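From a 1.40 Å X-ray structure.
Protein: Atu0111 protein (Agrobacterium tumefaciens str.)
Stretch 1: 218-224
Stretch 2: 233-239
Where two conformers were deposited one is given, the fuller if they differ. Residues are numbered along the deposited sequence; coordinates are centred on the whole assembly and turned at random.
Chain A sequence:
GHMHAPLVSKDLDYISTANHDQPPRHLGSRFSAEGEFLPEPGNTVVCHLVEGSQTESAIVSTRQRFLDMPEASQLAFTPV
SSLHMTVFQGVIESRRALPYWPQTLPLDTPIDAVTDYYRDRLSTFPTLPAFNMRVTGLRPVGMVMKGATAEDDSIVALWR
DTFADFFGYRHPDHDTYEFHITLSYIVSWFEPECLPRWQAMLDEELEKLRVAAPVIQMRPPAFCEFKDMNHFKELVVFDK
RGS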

# COMPACT_ATOMS: atom_id res chain seq x y z
N MSE A 218 3.25 -6.70 12.07
CA MSE A 218 2.10 -6.93 11.18
C MSE A 218 1.55 -8.34 11.30
O MSE A 218 2.17 -9.22 11.90
CB MSE A 218 2.47 -6.62 9.73
CG MSE A 218 2.73 -5.16 9.49
SE MSE A 218 3.26 -4.75 7.67
CE MSE A 218 5.06 -5.49 7.70
N ARG A 219 0.36 -8.52 10.75
CA ARG A 219 -0.21 -9.85 10.64
C ARG A 219 0.52 -10.61 9.53
O ARG A 219 1.15 -9.99 8.67
CB ARG A 219 -1.70 -9.76 10.26
CG ARG A 219 -2.55 -8.74 11.02
CD ARG A 219 -4.02 -8.99 10.70
NE ARG A 219 -4.91 -7.93 11.16
CZ ARG A 219 -6.12 -7.70 10.67
NH1 ARG A 219 -6.62 -8.47 9.70
NH2 ARG A 219 -6.86 -6.70 11.14
N PRO A 220 0.43 -11.95 9.52
CA PRO A 220 0.96 -12.72 8.39
C PRO A 220 0.27 -12.32 7.07
O PRO A 220 -0.86 -11.83 7.07
CB PRO A 220 0.59 -14.16 8.73
CG PRO A 220 0.31 -14.16 10.18
CD PRO A 220 -0.15 -12.81 10.57
N PRO A 221 0.95 -12.54 5.94
CA PRO A 221 0.32 -12.18 4.66
C PRO A 221 -0.99 -12.92 4.46
O PRO A 221 -1.12 -14.09 4.84
CB PRO A 221 1.34 -12.65 3.62
CG PRO A 221 2.65 -12.69 4.37
CD PRO A 221 2.28 -13.14 5.77
N ALA A 222 -1.96 -12.25 3.85
CA ALA A 222 -3.26 -12.82 3.61
C ALA A 222 -3.79 -12.39 2.26
O ALA A 222 -3.69 -11.21 1.90
CB ALA A 222 -4.24 -12.39 4.73
N PHE A 223 -4.40 -13.33 1.55
CA PHE A 223 -5.13 -13.02 0.32
C PHE A 223 -6.49 -12.45 0.72
O PHE A 223 -7.23 -13.07 1.51
CB PHE A 223 -5.28 -14.28 -0.55
CG PHE A 223 -6.09 -14.06 -1.80
CD1 PHE A 223 -5.67 -13.15 -2.77
CD2 PHE A 223 -7.26 -14.77 -2.01
CE1 PHE A 223 -6.41 -12.94 -3.91
CE2 PHE A 223 -8.00 -14.57 -3.16
CZ PHE A 223 -7.57 -13.67 -4.12
N CYS A 224 -6.81 -11.26 0.19
CA CYS A 224 -7.97 -10.48 0.59
C CYS A 224 -8.76 -10.05 -0.61
O CYS A 224 -8.23 -9.96 -1.74
CB CYS A 224 -7.56 -9.19 1.31
SG CYS A 224 -6.63 -9.43 2.84
N LYS A 233 -10.97 -7.70 3.25
CA LYS A 233 -11.47 -8.87 3.95
C LYS A 233 -10.53 -10.04 3.69
O LYS A 233 -10.31 -10.41 2.55
CB LYS A 233 -12.88 -9.19 3.46
CG LYS A 233 -13.44 -10.46 4.02
CD LYS A 233 -14.93 -10.58 3.67
CE LYS A 233 -15.48 -11.96 4.01
NZ LYS A 233 -15.26 -12.36 5.42
N GLU A 234 -9.98 -10.60 4.77
CA GLU A 234 -9.06 -11.73 4.65
C GLU A 234 -9.79 -13.02 4.27
O GLU A 234 -10.76 -13.42 4.92
CB GLU A 234 -8.26 -11.95 5.93
CG GLU A 234 -7.36 -10.79 6.32
CD GLU A 234 -6.42 -11.14 7.45
OE1 GLU A 234 -6.74 -12.09 8.21
OE2 GLU A 234 -5.39 -10.46 7.61
N LEU A 235 -9.30 -13.65 3.21
CA LEU A 235 -9.90 -14.90 2.73
C LEU A 235 -9.00 -16.10 2.99
O LEU A 235 -9.47 -17.16 3.42
CB LEU A 235 -10.25 -14.80 1.23
CG LEU A 235 -11.19 -13.67 0.81
CD1 LEU A 235 -11.36 -13.64 -0.71
CD2 LEU A 235 -12.56 -13.75 1.50
N VAL A 236 -7.70 -15.95 2.73
CA VAL A 236 -6.74 -17.02 2.96
C VAL A 236 -5.54 -16.44 3.68
O VAL A 236 -4.88 -15.54 3.16
CB VAL A 236 -6.22 -17.67 1.65
CG1 VAL A 236 -5.28 -18.84 1.96
CG2 VAL A 236 -7.37 -18.14 0.76
N VAL A 237 -5.26 -16.94 4.88
CA VAL A 237 -4.13 -16.46 5.66
C VAL A 237 -2.93 -17.40 5.49
O VAL A 237 -3.05 -18.63 5.63
CB VAL A 237 -4.50 -16.32 7.17
CG1 VAL A 237 -3.29 -15.86 7.97
CG2 VAL A 237 -5.66 -15.36 7.32
N PHE A 238 -1.77 -16.81 5.22
CA PHE A 238 -0.56 -17.60 5.02
C PHE A 238 0.28 -17.55 6.29
O PHE A 238 1.35 -16.94 6.32
CB PHE A 238 0.21 -17.08 3.79
CG PHE A 238 -0.63 -17.05 2.54
CD1 PHE A 238 -1.05 -18.23 1.94
CD2 PHE A 238 -1.04 -15.83 1.99
CE1 PHE A 238 -1.83 -18.20 0.79
CE2 PHE A 238 -1.82 -15.79 0.84
CZ PHE A 238 -2.22 -16.97 0.24
N ASP A 239 -0.24 -18.19 7.34
CA ASP A 239 0.41 -18.17 8.65
C ASP A 239 1.10 -19.50 8.94
O ASP A 239 1.45 -20.24 8.01
CB ASP A 239 -0.57 -17.78 9.77
CG ASP A 239 -1.78 -18.71 9.87
OD1 ASP A 239 -1.96 -19.61 9.03
OD2 ASP A 239 -2.57 -18.51 10.83
O HOH W 1 -3.31 -12.27 8.47

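The two stretches run antiparallel, with bridges from Ala-222 to Cys-224 against Val-237 to Glu-234, and bury 608 Å² between them. Lys-233 enters the pairing through its backbone: its O accepts a CA-H...O contact from Cys-224 CA at 3.1 Å, while its CB points away from stretch 1 and its exposed side chain, t at chi1 to chi3 and p at chi4, leaves the contact.

Glu-234 pairs with Cys-224 as a non-hydrogen-bonded pair, their CA atoms 4.4 Å apart, and its side chain shares a face of the sheet with Cys-224 and Ala-222. Cys-224 SG packs 3.8 Å from Glu-234 CG, so the aliphatic part of the glutamate lies against the buried sulfur. The m, t conformation at chi1 and chi2 carries the carboxylate onward to Arg-219, whose NH1 donates to Glu-234 OE2 at 3.1 Å in a salt bridge; the oxygen lies at the edge of the guanidinium, near its plane. Water 1 donates to the same Glu-234 OE2 and to Pro-220 O, its oxygen 2.9 Å from each. A long acidic side chain thus ties Arg-219 and, through the water, Pro-220 to stretch 2.

At Leu-235 the register shifts by one, forming a beta bulge. Phe-223 O accepts from both Leu-235 N (2.7 Å) and Val-236 N (3.2 Å), so a single carbonyl serves two successive amides. With phi/psi of -110/-43°, Leu-235 departs from extended geometry, and its CB points sideways; its CD1 still reaches Phe-223 CE2 at 4.3 Å.

Val-236 restores regular pairing. Its O accepts from Phe-223 N at 2.8 Å and receives a CA-H...O contact from Ala-222 CA at 3.2 Å. Val-236 CB lies 4.1 Å from Phe-223 CB, and its CG2 sits at the ring edge. Buried Phe-223 has the largest area covered by the other stretch, 91 Å², its apolar side chain meeting those of Leu-235, Val-236 and Phe-238.

Val-237 returns to the face of Ala-222, its non-hydrogen-bonded partner. Their CA atoms are 4.3 Å apart, as is usual for such a pair, and the buried Ala-222 CB meets Val-237 CG2 at 4.2 Å. Val-237 CG1 extends the apolar contact to Pro-220 CB, at 4.3 Å.

Beyond the strand, Phe-238 N donates to Pro-221 O at 2.8 Å. The Phe-238 ring lies along Pro-221 to Phe-223, with CD2 4.3 Å from Pro-221 CB and CE2 4.0 Å from Phe-223 CB. Asp-239 CB touches Pro-220 CG at 3.7 Å, while its exposed carboxylate leads away.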